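Local coordinates for GH5 (Bacteroidetes bacterium AC2a, PDB 4YHG), which hydrolyses the internal beta-1,4-glucosidic bonds of cellulose as a family 5 endoglucanase, at residues 100-105 against 141-146; 164-169 against 213-218; 12-17 against 55-60. The protein carries 1 engineered substitution. One frame throughout, in Å; residues are numbered along the deposited sequence.

Contact 1 (100-105 against 141-146). With BGC (beta-D-glucopyranose), chain C.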
loop_
_atom_site.group_PDB
_atom_site.type_symbol
_atom_site.label_atom_id
_atom_site.label_comp_id
_atom_site.label_asym_id
_atom_site.label_seq_id
_atom_site.Cartn_x
_atom_site.Cartn_y
_atom_site.Cartn_z
ATOM N N ILE A 100 7.949 3.267 -4.207
ATOM C CA ILE A 100 8.218 4.248 -3.150
ATOM C C ILE A 100 7.150 5.337 -3.161
ATOM O O ILE A 100 6.398 5.464 -4.146
ATOM C CB ILE A 100 9.633 4.870 -3.258
ATOM C CG1 ILE A 100 9.870 5.529 -4.612
ATOM C CG2 ILE A 100 10.683 3.799 -3.011
ATOM C CD1 ILE A 100 11.172 6.277 -4.695
ATOM N N ASN A 101 7.085 6.114 -2.073
ATOM C CA ASN A 101 5.995 7.064 -1.892
ATOM C C ASN A 101 6.272 8.194 -0.892
ATOM O O ASN A 101 7.360 8.330 -0.349
ATOM C CB ASN A 101 4.730 6.294 -1.436
ATOM C CG ASN A 101 4.752 5.958 0.063
ATOM O OD1 ASN A 101 5.708 6.258 0.758
ATOM N ND2 ASN A 101 3.685 5.357 0.563
ATOM N N ILE A 102 5.247 9.016 -0.685
ATOM C CA ILE A 102 5.186 9.949 0.417
ATOM C C ILE A 102 4.208 9.319 1.422
ATOM O O ILE A 102 3.023 9.150 1.118
ATOM C CB ILE A 102 4.674 11.326 -0.034
ATOM C CG1 ILE A 102 5.581 11.893 -1.135
ATOM C CG2 ILE A 102 4.566 12.256 1.171
ATOM C CD1 ILE A 102 5.334 13.362 -1.461
ATOM N N HIS A 103 4.701 8.960 2.613
ATOM C CA HIS A 103 3.913 8.127 3.535
ATOM C C HIS A 103 3.365 8.930 4.731
ATOM O O HIS A 103 2.379 9.650 4.557
ATOM C CB HIS A 103 4.718 6.897 3.956
ATOM C CG HIS A 103 3.876 5.774 4.481
ATOM N ND1 HIS A 103 3.185 4.906 3.658
ATOM C CD2 HIS A 103 3.627 5.366 5.748
ATOM C CE1 HIS A 103 2.539 4.026 4.396
ATOM N NE2 HIS A 103 2.785 4.288 5.668
ATOM N N HIS A 104 3.979 8.861 5.913
ATOM C CA HIS A 104 3.327 9.491 7.081
ATOM C C HIS A 104 3.252 11.004 7.093
ATOM O O HIS A 104 2.521 11.571 7.893
ATOM C CB HIS A 104 3.820 8.931 8.431
ATOM C CG HIS A 104 3.298 7.558 8.701
ATOM N ND1 HIS A 104 1.976 7.224 8.512
ATOM C CD2 HIS A 104 3.919 6.426 9.097
ATOM C CE1 HIS A 104 1.799 5.948 8.791
ATOM N NE2 HIS A 104 2.962 5.441 9.156
ATOM N N ASP A 105 3.971 11.650 6.183
ATOM C CA ASP A 105 3.771 13.080 5.914
ATOM C C ASP A 105 2.265 13.417 5.854
ATOM O O ASP A 105 1.829 14.453 6.380
ATOM C CB ASP A 105 4.441 13.495 4.595
ATOM C CG ASP A 105 5.924 13.159 4.548
ATOM O OD1 ASP A 105 6.261 11.957 4.333
ATOM O OD2 ASP A 105 6.748 14.098 4.696
ATOM N N MET A 141 8.089 20.185 -5.480
ATOM C CA MET A 141 9.534 20.177 -5.263
ATOM C C MET A 141 10.059 18.823 -4.807
ATOM O O MET A 141 11.143 18.402 -5.217
ATOM C CB MET A 141 9.942 21.263 -4.254
ATOM C CG MET A 141 9.803 22.692 -4.780
ATOM S SD MET A 141 10.463 22.895 -6.449
ATOM C CE MET A 141 10.037 24.611 -6.778
ATOM N N ILE A 142 9.298 18.145 -3.957
ATOM C CA ILE A 142 9.726 16.851 -3.433
ATOM C C ILE A 142 9.719 15.800 -4.540
ATOM O O ILE A 142 10.662 15.031 -4.674
ATOM C CB ILE A 142 8.876 16.425 -2.214
ATOM C CG1 ILE A 142 9.240 17.312 -1.018
ATOM C CG2 ILE A 142 9.123 14.957 -1.840
ATOM C CD1 ILE A 142 8.386 17.116 0.211
ATOM N N TRP A 143 8.673 15.773 -5.349
ATOM C CA TRP A 143 8.593 14.776 -6.403
ATOM C C TRP A 143 9.584 15.045 -7.510
ATOM O O TRP A 143 10.140 14.091 -8.060
ATOM C CB TRP A 143 7.155 14.612 -6.954
ATOM C CG TRP A 143 6.387 13.567 -6.199
ATOM C CD1 TRP A 143 5.251 13.744 -5.480
ATOM C CD2 TRP A 143 6.744 12.189 -6.047
ATOM N NE1 TRP A 143 4.862 12.560 -4.910
ATOM C CE2 TRP A 143 5.773 11.593 -5.239
ATOM C CE3 TRP A 143 7.797 11.403 -6.517
ATOM C CZ2 TRP A 143 5.830 10.250 -4.881
ATOM C CZ3 TRP A 143 7.842 10.059 -6.170
ATOM C CH2 TRP A 143 6.875 9.502 -5.367
ATOM N N LEU A 144 9.823 16.322 -7.823
ATOM C CA LEU A 144 10.892 16.692 -8.773
ATOM C C LEU A 144 12.249 16.116 -8.354
ATOM O O LEU A 144 12.954 15.575 -9.188
ATOM C CB LEU A 144 11.012 18.219 -8.917
ATOM C CG LEU A 144 10.168 18.946 -9.976
ATOM C CD1 LEU A 144 10.493 20.437 -9.968
ATOM C CD2 LEU A 144 10.369 18.396 -11.392
ATOM N N GLN A 145 12.596 16.220 -7.067
ATOM C CA GLN A 145 13.895 15.736 -6.574
ATOM C C GLN A 145 13.977 14.213 -6.580
ATOM O O GLN A 145 14.978 13.629 -6.993
ATOM C CB GLN A 145 14.176 16.235 -5.156
ATOM C CG GLN A 145 14.462 17.713 -5.088
ATOM C CD GLN A 145 14.563 18.208 -3.671
ATOM O OE1 GLN A 145 15.575 18.010 -3.010
ATOM N NE2 GLN A 145 13.507 18.856 -3.192
ATOM N N ILE A 146 12.925 13.572 -6.114
ATOM C CA ILE A 146 12.868 12.116 -6.156
ATOM C C ILE A 146 12.992 11.655 -7.623
ATOM O O ILE A 146 13.853 10.840 -7.956
ATOM C CB ILE A 146 11.578 11.579 -5.495
ATOM C CG1 ILE A 146 11.566 11.933 -4.011
ATOM C CG2 ILE A 146 11.468 10.070 -5.663
ATOM C CD1 ILE A 146 10.199 11.804 -3.374
HETATM C C2 BGC C . -0.960 2.885 6.922
HETATM C C3 BGC C . 0.147 2.017 7.584
HETATM C C4 BGC C . -0.445 1.399 8.868
HETATM C C5 BGC C . -1.593 0.491 8.456
HETATM C C6 BGC C . -2.072 -0.441 9.573
HETATM C C1 BGC C . -2.343 2.162 6.827
HETATM O O1 BGC C . -3.427 3.087 6.549
HETATM O O2 BGC C . -0.531 3.308 5.614
HETATM O O3 BGC C . 1.357 2.790 7.829
HETATM O O4 BGC C . 0.501 0.695 9.681
HETATM O O5 BGC C . -2.648 1.372 8.011
HETATM O O6 BGC C . -2.711 0.343 10.583
#
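Ile-102 lays the end of its side chain against the pyrrole part of Trp-143, with CD1 of Ile-102 3.6 Å from NE1 of Trp-143. The approach is oblique to the indole, and CD1 of Ile-102 also reaches CG2 of Ile-142, one residue back on the helix. Two residues earlier, Ile-100 lies side by side with Ile-146, the two pointing opposite ways, CD1 of Ile-100 lying 3.9 Å from CG2 of Ile-146. The indole is held by CD1 of Ile-146, which sits over one face toward the rim, and by the hydrogen bond from NE1 to the Thr-161 carbonyl.

The other side of segment 100-105 serves the sugar. His-103, its CG anti to the backbone N (chi1 -160°), offers NE2 to O3 of the glucose at 3.0 Å in a nearly straight bond. Behind it, ND2 of Asn-101 donates in the imidazole plane to ND1 of His-103 at 3.2 Å; OD1 of Asn-101 is itself held by the amide of Val-62, and ND2 is shared with Glu-160. A leucine in place of His-103 would probably leave O3 of the glucose without this partner and Asn-101 ND2 without its ring acceptor. An outer helix, 129-149, packed on barrel strand 97-101, with pocket residues just beyond the strand's C-terminal end, is the build of a TIM barrel glycosidase.

Contact 2 (164-169 against 213-218). Engineered in segment 164-169: Ala-164 (natural residue Glu).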
loop_
_atom_site.group_PDB
_atom_site.type_symbol
_atom_site.label_atom_id
_atom_site.label_comp_id
_atom_site.label_asym_id
_atom_site.label_seq_id
_atom_site.Cartn_x
_atom_site.Cartn_y
_atom_site.Cartn_z
ATOM N N ALA A 164 -2.334 7.617 2.497
ATOM C CA ALA A 164 -3.732 7.498 2.940
ATOM C C ALA A 164 -4.132 8.843 3.535
ATOM O O ALA A 164 -3.919 9.116 4.720
ATOM C CB ALA A 164 -3.882 6.374 3.963
ATOM N N ILE A 165 -4.673 9.700 2.687
ATOM C CA ILE A 165 -4.947 11.063 3.080
ATOM C C ILE A 165 -6.366 11.131 3.644
ATOM O O ILE A 165 -7.277 10.498 3.102
ATOM C CB ILE A 165 -4.770 12.025 1.882
ATOM C CG1 ILE A 165 -3.363 11.898 1.287
ATOM C CG2 ILE A 165 -5.006 13.462 2.308
ATOM C CD1 ILE A 165 -2.220 12.207 2.249
ATOM N N GLN A 166 -6.543 11.891 4.732
ATOM C CA GLN A 166 -7.824 11.934 5.459
ATOM C C GLN A 166 -7.871 13.063 6.489
ATOM O O GLN A 166 -6.888 13.773 6.673
ATOM C CB GLN A 166 -8.096 10.591 6.148
ATOM C CG GLN A 166 -6.966 10.112 7.050
ATOM C CD GLN A 166 -7.455 9.371 8.281
ATOM O OE1 GLN A 166 -8.495 9.713 8.868
ATOM N NE2 GLN A 166 -6.698 8.365 8.696
ATOM N N ASP A 167 -9.010 13.223 7.159
ATOM C CA ASP A 167 -9.175 14.313 8.150
ATOM C C ASP A 167 -9.130 13.877 9.635
ATOM O O ASP A 167 -9.256 14.718 10.527
ATOM C CB ASP A 167 -10.454 15.115 7.870
ATOM C CG ASP A 167 -11.730 14.309 8.075
ATOM O OD1 ASP A 167 -11.696 13.066 8.215
ATOM O OD2 ASP A 167 -12.794 14.940 8.079
ATOM N N GLY A 168 -8.930 12.581 9.887
ATOM C CA GLY A 168 -8.981 12.037 11.232
ATOM C C GLY A 168 -10.072 10.991 11.390
ATOM O O GLY A 168 -9.886 10.035 12.135
ATOM N N ASP A 169 -11.198 11.143 10.688
ATOM C CA ASP A 169 -12.363 10.268 10.898
ATOM C C ASP A 169 -12.480 9.106 9.881
ATOM O O ASP A 169 -13.557 8.520 9.710
ATOM C CB ASP A 169 -13.666 11.086 10.903
ATOM C CG ASP A 169 -13.770 12.062 12.085
ATOM O OD1 ASP A 169 -13.356 11.705 13.213
ATOM O OD2 ASP A 169 -14.301 13.181 11.888
ATOM N N GLY A 213 -7.201 7.096 -3.664
ATOM C CA GLY A 213 -8.387 7.857 -3.280
ATOM C C GLY A 213 -8.427 8.066 -1.771
ATOM O O GLY A 213 -7.451 7.775 -1.058
ATOM N N TYR A 214 -9.549 8.595 -1.285
ATOM C CA TYR A 214 -9.654 9.008 0.113
ATOM C C TYR A 214 -9.354 7.845 1.086
ATOM O O TYR A 214 -9.893 6.768 0.952
ATOM C CB TYR A 214 -11.028 9.644 0.408
ATOM C CG TYR A 214 -11.055 10.452 1.700
ATOM C CD1 TYR A 214 -11.185 9.825 2.956
ATOM C CD2 TYR A 214 -10.934 11.824 1.677
ATOM C CE1 TYR A 214 -11.187 10.563 4.140
ATOM C CE2 TYR A 214 -10.950 12.567 2.846
ATOM C CZ TYR A 214 -11.072 11.939 4.073
ATOM O OH TYR A 214 -11.072 12.709 5.211
ATOM N N VAL A 215 -8.456 8.092 2.038
ATOM C CA VAL A 215 -7.980 7.099 3.022
ATOM C C VAL A 215 -7.728 5.696 2.435
ATOM O O VAL A 215 -7.757 4.703 3.139
ATOM C CB VAL A 215 -8.889 7.077 4.300
ATOM C CG1 VAL A 215 -10.123 6.183 4.130
ATOM C CG2 VAL A 215 -8.081 6.644 5.518
ATOM N N CYS A 216 -7.427 5.640 1.143
ATOM C CA CYS A 216 -7.203 4.374 0.445
ATOM C C CYS A 216 -8.380 3.394 0.509
ATOM O O CYS A 216 -8.189 2.182 0.380
ATOM C CB CYS A 216 -5.936 3.681 0.967
ATOM S SG CYS A 216 -4.411 4.533 0.529
ATOM N N ASN A 217 -9.582 3.929 0.691
ATOM C CA ASN A 217 -10.778 3.126 0.782
ATOM C C ASN A 217 -11.239 2.820 -0.643
ATOM O O ASN A 217 -11.468 3.739 -1.410
ATOM C CB ASN A 217 -11.870 3.884 1.544
ATOM C CG ASN A 217 -13.157 3.082 1.677
ATOM O OD1 ASN A 217 -14.093 3.255 0.902
ATOM N ND2 ASN A 217 -13.200 2.196 2.656
ATOM N N PRO A 218 -11.362 1.525 -1.001
ATOM C CA PRO A 218 -11.822 1.126 -2.356
ATOM C C PRO A 218 -13.103 1.803 -2.840
ATOM O O PRO A 218 -13.135 2.286 -3.966
ATOM C CB PRO A 218 -12.039 -0.378 -2.221
ATOM C CG PRO A 218 -11.054 -0.798 -1.176
ATOM C CD PRO A 218 -10.910 0.356 -0.214
HETATM O O HOH W 1 -5.302 8.749 0.207
#
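Val-215 N donates to Ile-165 O at 2.9 Å, tying the loop after strand 157-160 to the tight turn after strand 209-212, where Val-215 and Cys-216 both take left-handed backbone conformations. These are neighbouring beta-to-alpha loops at the C-terminal end of a TIM barrel, the end that carries the sugar site. Ala-164 is engineered, replacing a natural glutamate at a position that in family 5 enzymes probably holds the acid/base; its CB now rests 3.9 Å from SG of Cys-216.

Tyr-214 and Val-215 carry much of the side-chain packing. A chi1 of -163° swings the ring of Tyr-214 away from its own N and along segment 164-169, and Ile-165 O sits 3.8 Å above the ring plane, over its centre. CB of Gln-166 touches ring atom CE1 of Tyr-214 at 3.7 Å, while the bent remainder of Gln-166 crosses the CG2 methyl of Val-215. The phenol OH takes a weak, bent bond from Asp-167 N; its stronger partner is Gln-182 of helix 181-199, which also bonds to OD2 of Asp-167. The carboxylate of Asp-167 stands almost square to the tyrosine ring, its plane turned 83° from it.

That carboxylate also shapes its own loop: OD1 of Asp-167 accepts from Asp-169 N at 3.2 Å, from above the carboxylate plane, forming an Asx turn. Nearer the barrel, a water accepts from Ile-165 N and donates to Gly-213 O, both at 2.7 Å.

Contact 3 (12-17 against 55-60)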
loop_
_atom_site.group_PDB
_atom_site.type_symbol
_atom_site.label_atom_id
_atom_site.label_comp_id
_atom_site.label_asym_id
_atom_site.label_seq_id
_atom_site.Cartn_x
_atom_site.Cartn_y
_atom_site.Cartn_z
ATOM N N MET A 12 -0.442 -6.847 -12.928
ATOM C CA MET A 12 -0.307 -8.251 -12.519
ATOM C C MET A 12 1.149 -8.679 -12.305
ATOM O O MET A 12 1.403 -9.574 -11.525
ATOM C CB MET A 12 -0.924 -9.191 -13.554
ATOM C CG MET A 12 -2.438 -9.248 -13.557
ATOM S SD MET A 12 -3.066 -10.514 -14.721
ATOM C CE MET A 12 -2.794 -12.011 -13.767
ATOM N N SER A 13 2.108 -8.080 -12.997
ATOM C CA SER A 13 3.487 -8.493 -12.807
ATOM C C SER A 13 3.976 -8.226 -11.377
ATOM O O SER A 13 4.908 -8.874 -10.965
ATOM C CB SER A 13 4.437 -7.886 -13.867
ATOM O OG SER A 13 4.895 -6.589 -13.513
ATOM N N MET A 14 3.329 -7.338 -10.608
ATOM C CA MET A 14 3.730 -7.117 -9.216
ATOM C C MET A 14 3.336 -8.281 -8.320
ATOM O O MET A 14 3.868 -8.408 -7.227
ATOM C CB MET A 14 3.173 -5.802 -8.667
ATOM C CG MET A 14 3.642 -4.585 -9.444
ATOM S SD MET A 14 3.473 -2.996 -8.618
ATOM C CE MET A 14 1.705 -2.920 -8.445
ATOM N N GLY A 15 2.383 -9.098 -8.773
ATOM C CA GLY A 15 1.951 -10.302 -8.040
ATOM C C GLY A 15 1.540 -10.065 -6.596
ATOM O O GLY A 15 0.627 -9.272 -6.316
ATOM N N ILE A 16 2.147 -10.813 -5.685
ATOM C CA ILE A 16 1.987 -10.553 -4.265
ATOM C C ILE A 16 3.340 -10.043 -3.803
ATOM O O ILE A 16 4.374 -10.643 -4.105
ATOM C CB ILE A 16 1.575 -11.798 -3.460
ATOM C CG1 ILE A 16 0.158 -12.245 -3.833
ATOM C CG2 ILE A 16 1.668 -11.542 -1.968
ATOM C CD1 ILE A 16 -0.960 -11.342 -3.377
ATOM N N GLY A 17 3.314 -8.910 -3.098
ATOM C CA GLY A 17 4.508 -8.225 -2.681
ATOM C C GLY A 17 4.470 -8.058 -1.205
ATOM O O GLY A 17 3.635 -8.671 -0.542
ATOM N N PHE A 55 7.835 -13.368 -3.447
ATOM C CA PHE A 55 7.263 -12.025 -3.660
ATOM C C PHE A 55 7.830 -11.444 -4.943
ATOM O O PHE A 55 9.030 -11.575 -5.214
ATOM C CB PHE A 55 7.584 -11.034 -2.532
ATOM C CG PHE A 55 6.935 -11.353 -1.221
ATOM C CD1 PHE A 55 5.569 -11.147 -1.025
ATOM C CD2 PHE A 55 7.689 -11.842 -0.161
ATOM C CE1 PHE A 55 4.978 -11.432 0.192
ATOM C CE2 PHE A 55 7.088 -12.134 1.051
ATOM C CZ PHE A 55 5.735 -11.932 1.224
ATOM N N ARG A 56 6.974 -10.777 -5.707
ATOM C CA ARG A 56 7.396 -10.168 -6.955
ATOM C C ARG A 56 7.651 -8.694 -6.837
ATOM O O ARG A 56 8.298 -8.100 -7.731
ATOM C CB ARG A 56 6.341 -10.383 -8.012
ATOM C CG ARG A 56 6.449 -11.727 -8.683
ATOM C CD ARG A 56 5.240 -11.940 -9.541
ATOM N NE ARG A 56 5.147 -13.341 -9.886
ATOM C CZ ARG A 56 5.383 -13.848 -11.089
ATOM N NH1 ARG A 56 5.710 -13.056 -12.103
ATOM N NH2 ARG A 56 5.260 -15.164 -11.285
ATOM N N SER A 57 7.152 -8.084 -5.762
ATOM C CA SER A 57 7.265 -6.636 -5.612
ATOM C C SER A 57 7.562 -6.272 -4.171
ATOM O O SER A 57 7.389 -7.094 -3.282
ATOM C CB SER A 57 5.996 -5.941 -6.110
ATOM O OG SER A 57 4.815 -6.560 -5.605
ATOM N N VAL A 58 8.030 -5.048 -3.953
ATOM C CA VAL A 58 8.271 -4.564 -2.614
ATOM C C VAL A 58 7.889 -3.101 -2.554
ATOM O O VAL A 58 8.146 -2.360 -3.486
ATOM C CB VAL A 58 9.742 -4.779 -2.159
ATOM C CG1 VAL A 58 10.721 -4.010 -3.023
ATOM C CG2 VAL A 58 9.931 -4.364 -0.725
ATOM N N ARG A 59 7.239 -2.706 -1.465
ATOM C CA ARG A 59 6.858 -1.317 -1.230
ATOM C C ARG A 59 7.668 -0.806 -0.072
ATOM O O ARG A 59 7.678 -1.388 1.029
ATOM C CB ARG A 59 5.365 -1.200 -0.939
ATOM C CG ARG A 59 4.826 0.199 -0.704
ATOM C CD ARG A 59 3.317 0.159 -0.871
ATOM N NE ARG A 59 2.595 1.391 -0.564
ATOM C CZ ARG A 59 2.166 1.732 0.639
ATOM N NH1 ARG A 59 2.425 0.981 1.694
ATOM N NH2 ARG A 59 1.462 2.838 0.795
ATOM N N ILE A 60 8.377 0.282 -0.352
ATOM C CA ILE A 60 9.177 0.951 0.634
ATOM C C ILE A 60 8.524 2.292 0.966
ATOM O O ILE A 60 8.825 3.317 0.350
ATOM C CB ILE A 60 10.595 1.144 0.119
ATOM C CG1 ILE A 60 11.186 -0.220 -0.224
ATOM C CG2 ILE A 60 11.419 1.883 1.166
ATOM C CD1 ILE A 60 12.432 -0.140 -1.075
HETATM O O HOH W 2 7.195 -10.043 -12.171
#
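Phe-55 turns the edge of its ring to the carbonyl of Ile-16, where the first two parallel strands of the TIM barrel, 16-20 and 57-60, start side by side. Ile-16 O lies near the ring plane, while Gly-17 O comes in obliquely, 3.2 Å from CE1 of Phe-55. The side chain of Ile-16 runs at a slant to the ring and brings its CG2 methyl to 4.0 Å from the same CE1 of Phe-55. Beyond the pair, helix 357-369 packs on both residues, with Ile-365 touching each.

Arg-56 goes the other way. Its backbone N donates to Ile-16 O at 3.1 Å, and that carbonyl also receives a CA-H contact from Phe-55. Extended from CG to NE, the side chain of Arg-56 passes along the turn after helix 6-13, putting CD 3.4 Å from Ser-13 O. The guanidinium presents an edge to Ser-13 O, which takes a water hydrogen bond; the same water is weakly held by Arg-56 NH1. The charge itself is matched by a salt bridge from NE to Glu-369. Gly-15, with positive phi, runs beside this chain, and a CB there would collide with CD of Arg-56.

Ser-57 faces the turn at closest range. Its OG sits between the backbone N and the carbonyl carbon (chi1 47°), a setting that brings it beside Met-14, whose CB is 3.6 Å from OG of Ser-57. Gly-17 has no room for a side chain either, since its CA is already 3.4 Å from this OG of Ser-57. The hydroxyl donates a hydrogen bond to Met-14 O, with OG of Ser-57 only 2.6 Å from that carbonyl oxygen.

Overall arrangement
All three contacts belong to one closed eight-stranded parallel barrel and follow in series along the chain: contact 3 closes first, then contact 1, then contact 2. Contact 3 joins strands 16-20 and 57-60, and strand 97-101 of contact 1 is the next in the sheet, so the two touch although their centres are about 20 Å apart: Arg-59 packs on Asn-101 and His-103. Arg-59 also forms salt bridges to Glu-160 and Glu-295, the latter hydrogen-bonded to the glucose. Contact 2, centred about 18 Å from contact 1 and about 23 Å from contact 3, touches neither. The sugar site is met at His-103, His-104 and nearby Ala-164, while contact 3 lies where two strands start.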